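Local coordinates for ribosome hibernation protein YHBH (Vibrio cholerae serotype O1, PDB 4HEI) that probably binds the small ribosomal subunit and inhibits translation in stationary phase, being associated with hibernating 100S ribosome dimers, at residues Asp18-Lys23 with Val39-Glu44; Asp25-Phe30 with Lys80-Leu85. One frame throughout, in Å; residues are numbered along the deposited sequence.

Interaction 1. Residues Asp18-Lys23 with Val39-Glu44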
# COMPACT_ATOMS: atom_id res chain seq x y z
N ASP A 18 7.04 -7.49 -6.44
CA ASP A 18 6.51 -7.34 -7.79
C ASP A 18 5.01 -7.08 -7.73
O ASP A 18 4.48 -6.21 -8.43
CB ASP A 18 6.76 -8.61 -8.62
CG ASP A 18 8.23 -8.80 -8.96
OD1 ASP A 18 8.99 -7.81 -8.94
OD2 ASP A 18 8.63 -9.95 -9.26
N TYR A 19 4.32 -7.84 -6.88
CA TYR A 19 2.88 -7.69 -6.73
C TYR A 19 2.53 -6.29 -6.23
O TYR A 19 1.63 -5.64 -6.76
CB TYR A 19 2.34 -8.73 -5.74
CG TYR A 19 0.83 -8.75 -5.65
CD1 TYR A 19 0.07 -9.21 -6.72
CD2 TYR A 19 0.18 -8.31 -4.51
CE1 TYR A 19 -1.32 -9.22 -6.66
CE2 TYR A 19 -1.21 -8.32 -4.43
CZ TYR A 19 -1.95 -8.77 -5.51
OH TYR A 19 -3.31 -8.78 -5.44
N VAL A 20 3.25 -5.83 -5.21
CA VAL A 20 3.00 -4.49 -4.67
C VAL A 20 3.18 -3.46 -5.78
O VAL A 20 2.33 -2.58 -5.96
CB VAL A 20 3.96 -4.16 -3.52
CG1 VAL A 20 3.81 -2.69 -3.12
CG2 VAL A 20 3.65 -5.07 -2.32
N HIS A 21 4.27 -3.57 -6.52
CA HIS A 21 4.52 -2.63 -7.60
C HIS A 21 3.39 -2.67 -8.63
O HIS A 21 2.94 -1.63 -9.12
CB HIS A 21 5.87 -2.95 -8.26
CG HIS A 21 7.01 -2.22 -7.64
ND1 HIS A 21 7.19 -0.86 -7.80
CD2 HIS A 21 8.01 -2.64 -6.84
CE1 HIS A 21 8.26 -0.48 -7.11
NE2 HIS A 21 8.77 -1.54 -6.52
N SER A 22 2.92 -3.88 -8.92
CA SER A 22 1.83 -4.04 -9.87
C SER A 22 0.60 -3.25 -9.43
O SER A 22 0.01 -2.49 -10.22
CB SER A 22 1.48 -5.53 -9.99
OG SER A 22 0.42 -5.72 -10.91
N LYS A 23 0.21 -3.41 -8.17
CA LYS A 23 -0.96 -2.72 -7.62
C LYS A 23 -0.82 -1.20 -7.68
O LYS A 23 -1.78 -0.50 -8.02
CB LYS A 23 -1.19 -3.14 -6.16
CG LYS A 23 -1.31 -4.65 -5.95
CD LYS A 23 -2.58 -5.21 -6.57
CE LYS A 23 -3.81 -4.72 -5.83
NZ LYS A 23 -5.05 -5.41 -6.29
N VAL A 39 5.74 1.27 2.07
CA VAL A 39 4.95 0.08 2.32
C VAL A 39 5.74 -0.79 3.27
O VAL A 39 6.95 -0.94 3.13
CB VAL A 39 4.69 -0.72 1.01
CG1 VAL A 39 3.96 -2.04 1.34
CG2 VAL A 39 3.83 0.11 0.06
N ILE A 40 5.05 -1.33 4.27
CA ILE A 40 5.67 -2.22 5.23
C ILE A 40 4.84 -3.49 5.32
O ILE A 40 3.63 -3.44 5.55
CB ILE A 40 5.76 -1.59 6.64
CG1 ILE A 40 6.69 -0.37 6.62
CG2 ILE A 40 6.31 -2.60 7.63
CD1 ILE A 40 6.89 0.25 7.98
N LEU A 41 5.50 -4.62 5.14
CA LEU A 41 4.86 -5.93 5.21
C LEU A 41 5.47 -6.62 6.43
O LEU A 41 6.69 -6.70 6.54
CB LEU A 41 5.14 -6.74 3.95
CG LEU A 41 4.77 -6.05 2.63
CD1 LEU A 41 4.97 -7.02 1.48
CD2 LEU A 41 3.34 -5.57 2.67
N ARG A 42 4.63 -7.07 7.34
CA ARG A 42 5.15 -7.73 8.53
C ARG A 42 4.19 -8.77 9.07
O ARG A 42 3.02 -8.81 8.71
CB ARG A 42 5.47 -6.70 9.61
CG ARG A 42 4.27 -5.91 10.10
CD ARG A 42 4.67 -4.88 11.15
NE ARG A 42 3.54 -4.03 11.52
CZ ARG A 42 2.75 -4.23 12.58
NH1 ARG A 42 2.97 -5.26 13.39
NH2 ARG A 42 1.73 -3.42 12.80
N VAL A 43 4.71 -9.60 9.97
CA VAL A 43 3.93 -10.66 10.57
C VAL A 43 3.87 -10.50 12.08
O VAL A 43 4.89 -10.28 12.73
CB VAL A 43 4.52 -12.04 10.23
CG1 VAL A 43 3.70 -13.14 10.87
CG2 VAL A 43 4.58 -12.23 8.72
N GLU A 44 2.66 -10.59 12.62
CA GLU A 44 2.42 -10.50 14.06
C GLU A 44 1.64 -11.77 14.35
O GLU A 44 0.46 -11.86 14.03
CB GLU A 44 1.58 -9.26 14.37
CG GLU A 44 1.12 -9.15 15.81
CD GLU A 44 0.35 -7.87 16.07
OE1 GLU A 44 0.97 -6.79 16.05
OE2 GLU A 44 -0.88 -7.95 16.28

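Interaction 2. Residues Asp25-Phe30 with Lys80-Leu85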
# COMPACT_ATOMS: atom_id res chain seq x y z
N ASP A 25 1.17 0.53 -9.73
CA ASP A 25 1.25 1.01 -11.10
C ASP A 25 -0.17 1.22 -11.64
O ASP A 25 -0.41 2.14 -12.42
CB ASP A 25 2.01 0.02 -12.00
CG ASP A 25 3.51 0.16 -11.87
OD1 ASP A 25 3.96 1.19 -11.33
OD2 ASP A 25 4.24 -0.75 -12.32
N LYS A 26 -1.12 0.39 -11.21
CA LYS A 26 -2.49 0.55 -11.67
C LYS A 26 -3.10 1.79 -11.02
O LYS A 26 -3.76 2.60 -11.67
CB LYS A 26 -3.34 -0.67 -11.30
CG LYS A 26 -2.94 -1.96 -12.01
CD LYS A 26 -3.92 -3.07 -11.69
CE LYS A 26 -3.59 -4.34 -12.46
NZ LYS A 26 -3.61 -4.10 -13.93
N LEU A 27 -2.84 1.92 -9.73
CA LEU A 27 -3.33 3.02 -8.92
C LEU A 27 -2.94 4.41 -9.44
O LEU A 27 -3.77 5.33 -9.47
CB LEU A 27 -2.82 2.85 -7.49
CG LEU A 27 -3.38 3.80 -6.43
CD1 LEU A 27 -4.85 3.49 -6.23
CD2 LEU A 27 -2.62 3.62 -5.12
N GLU A 28 -1.68 4.58 -9.84
CA GLU A 28 -1.22 5.88 -10.30
C GLU A 28 -1.93 6.39 -11.55
O GLU A 28 -1.83 7.58 -11.89
CB GLU A 28 0.30 5.87 -10.53
CG GLU A 28 0.75 5.15 -11.79
CD GLU A 28 2.20 5.46 -12.16
OE1 GLU A 28 2.69 4.93 -13.18
OE2 GLU A 28 2.86 6.23 -11.43
N ARG A 29 -2.65 5.51 -12.25
CA ARG A 29 -3.36 5.94 -13.45
C ARG A 29 -4.61 6.75 -13.09
O ARG A 29 -5.09 7.54 -13.89
CB ARG A 29 -3.75 4.73 -14.29
CG ARG A 29 -2.58 3.96 -14.87
CD ARG A 29 -1.71 4.84 -15.75
NE ARG A 29 -0.65 4.06 -16.37
CZ ARG A 29 -0.38 4.10 -17.67
NH1 ARG A 29 -1.10 4.88 -18.46
NH2 ARG A 29 0.58 3.33 -18.17
N PHE A 30 -5.12 6.54 -11.88
CA PHE A 30 -6.32 7.25 -11.43
C PHE A 30 -6.00 8.40 -10.49
O PHE A 30 -6.77 9.36 -10.39
CB PHE A 30 -7.25 6.26 -10.75
CG PHE A 30 -7.82 5.24 -11.68
CD1 PHE A 30 -8.87 5.58 -12.53
CD2 PHE A 30 -7.28 3.97 -11.75
CE1 PHE A 30 -9.38 4.65 -13.44
CE2 PHE A 30 -7.78 3.03 -12.65
CZ PHE A 30 -8.83 3.38 -13.50
N LYS A 80 -8.46 -0.03 0.70
CA LYS A 80 -8.62 1.03 1.69
C LYS A 80 -7.98 2.33 1.18
O LYS A 80 -8.54 3.41 1.35
CB LYS A 80 -7.97 0.64 3.02
CG LYS A 80 -8.62 -0.53 3.73
CD LYS A 80 -8.04 -0.69 5.14
CE LYS A 80 -8.62 -1.90 5.84
NZ LYS A 80 -8.12 -2.00 7.25
N LEU A 81 -6.81 2.22 0.57
CA LEU A 81 -6.11 3.39 0.04
C LEU A 81 -6.91 4.04 -1.08
O LEU A 81 -7.03 5.26 -1.14
CB LEU A 81 -4.72 2.99 -0.49
CG LEU A 81 -3.72 2.44 0.54
CD1 LEU A 81 -2.46 1.99 -0.19
CD2 LEU A 81 -3.39 3.52 1.56
N VAL A 82 -7.47 3.22 -1.96
CA VAL A 82 -8.27 3.74 -3.07
C VAL A 82 -9.47 4.53 -2.56
O VAL A 82 -9.78 5.60 -3.09
CB VAL A 82 -8.77 2.59 -3.99
CG1 VAL A 82 -9.72 3.14 -5.06
CG2 VAL A 82 -7.59 1.92 -4.67
N ARG A 83 -10.15 4.02 -1.53
CA ARG A 83 -11.30 4.72 -0.95
C ARG A 83 -10.86 6.09 -0.47
O ARG A 83 -11.50 7.11 -0.75
CB ARG A 83 -11.89 3.96 0.24
CG ARG A 83 -12.46 2.59 -0.09
CD ARG A 83 -13.49 2.17 0.97
NE ARG A 83 -13.97 0.81 0.74
CZ ARG A 83 -13.32 -0.29 1.09
NH1 ARG A 83 -12.15 -0.20 1.71
NH2 ARG A 83 -13.83 -1.48 0.81
N GLN A 84 -9.76 6.13 0.28
CA GLN A 84 -9.26 7.39 0.80
C GLN A 84 -8.76 8.32 -0.30
O GLN A 84 -8.92 9.54 -0.20
CB GLN A 84 -8.14 7.13 1.81
CG GLN A 84 -8.59 6.40 3.06
CD GLN A 84 -7.48 6.22 4.07
OE1 GLN A 84 -6.88 7.20 4.53
NE2 GLN A 84 -7.19 4.98 4.41
N LEU A 85 -8.16 7.75 -1.34
CA LEU A 85 -7.67 8.56 -2.46
C LEU A 85 -8.82 9.19 -3.23
O LEU A 85 -8.72 10.34 -3.68
CB LEU A 85 -6.82 7.70 -3.39
CG LEU A 85 -5.38 7.43 -2.92
CD1 LEU A 85 -4.77 6.30 -3.76
CD2 LEU A 85 -4.55 8.70 -3.03

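Interaction 1. Residues Asp18-Lys23 with Val39-Glu44
Val20, on helix 14-27, sets its two methyls against Val39 and Leu41 of strand 34-44. Val20 CB stands back, 5.3 Å from Val39 CG1, so the branches do all the touching. CG1 lies anti to the backbone N (chi1 172°) and meets the Val39 tip, with Val20 CG1 4.2 Å from Val39 CG2. The other Val39 methyl is slightly farther, Val39 CG1 being 4.5 Å from Val20 CG1. The second branch runs along the strand instead: Val20 CG2 reaches Leu41 CD1 at 4.5 Å, a loose contact. Val20 thus straddles two residues that share one face of the strand, and no hydrogen bond joins the segments. All three side chains are buried; Ile5 of strand 2-8 and Ile74 of helix 70-91 also touch Val20, while Met70 and Leu12 touch Leu41. The neighbouring Tyr19 turns toward helix 70-91, where its ring packs edge-to-face with Tyr71 and carries Lys23 CG 4.0 Å above one face, near the rim. Arg42 forms a salt bridge with Glu51 and a long one with Glu44. Strand 34-44 bonds through Val39 and Leu41 to its parallel neighbour 2-8, and the helix linking the two strands lies over them: the crossover packing of a beta-alpha-beta unit, here opening the beta-alpha-beta-beta-beta-alpha fold of the HPF/YfiA family.

Interaction 2. Residues Asp25-Phe30 with Lys80-Leu85
Leu27 makes the apolar contact of Asp25-Phe30 with Lys80-Leu85, meeting Val82 and Leu85, one helical turn apart. With Leu85 it meets tip to tip: Leu85 CD1 settles at the fork of the Leu27 isobutyl group, 3.7 Å from both Leu27 CD1 and Leu27 CD2. With Val82 the approach differs, the two side chains sliding past each other in opposite directions until Leu27 CD1 lies 3.5 Å from Val82 CG2, a snug methyl contact. Leu27 CG is anti to the backbone N (chi1 -172°), which extends the fork across the gap between the helices; the closest CA atoms, those of Leu27 and Val82, are 7.7 Å apart. Both helices lie on one face of the four-stranded sheet of the YfiA-like fold, and Leu54 of strand 47-56 touches both Leu27 and Leu85 from the sheet, so the two leucines meet over the sheet, beside Leu54. Hydrogen bonds run within each segment and outward, none across. Phe30 N bonds back to Leu27 O at 3.0 Å, and Lys89 NZ reaches Phe30 O. On the other helix Gln84 NE2 bonds His62 O and Lys80 NZ bonds His64 O, fastening this side of helix 70-91 to the edge strand 59-67.

In the fold
Interactions 1 and 2 draw on one face of helix 14-27. Val20 and Leu27 are seven residues apart, two turns of helix, and their CA atoms are 10.7 Å apart. Interaction 1 pairs the helix with strand 34-44 and interaction 2 with helix 70-91, though Val20 also touches helix 70-91 and Leu27 the sheet. The contact centres are 15 Å apart, on opposite sides of the middle of the chain, and together they join both helices and the sheet into one core. His62 and His64, which bind cobalt(III), belong to edge strand 59-67; the side chains of Val39 and Leu85 lie about 10 and 12 Å from a bound cobalt, so neither contact is part of a metal site.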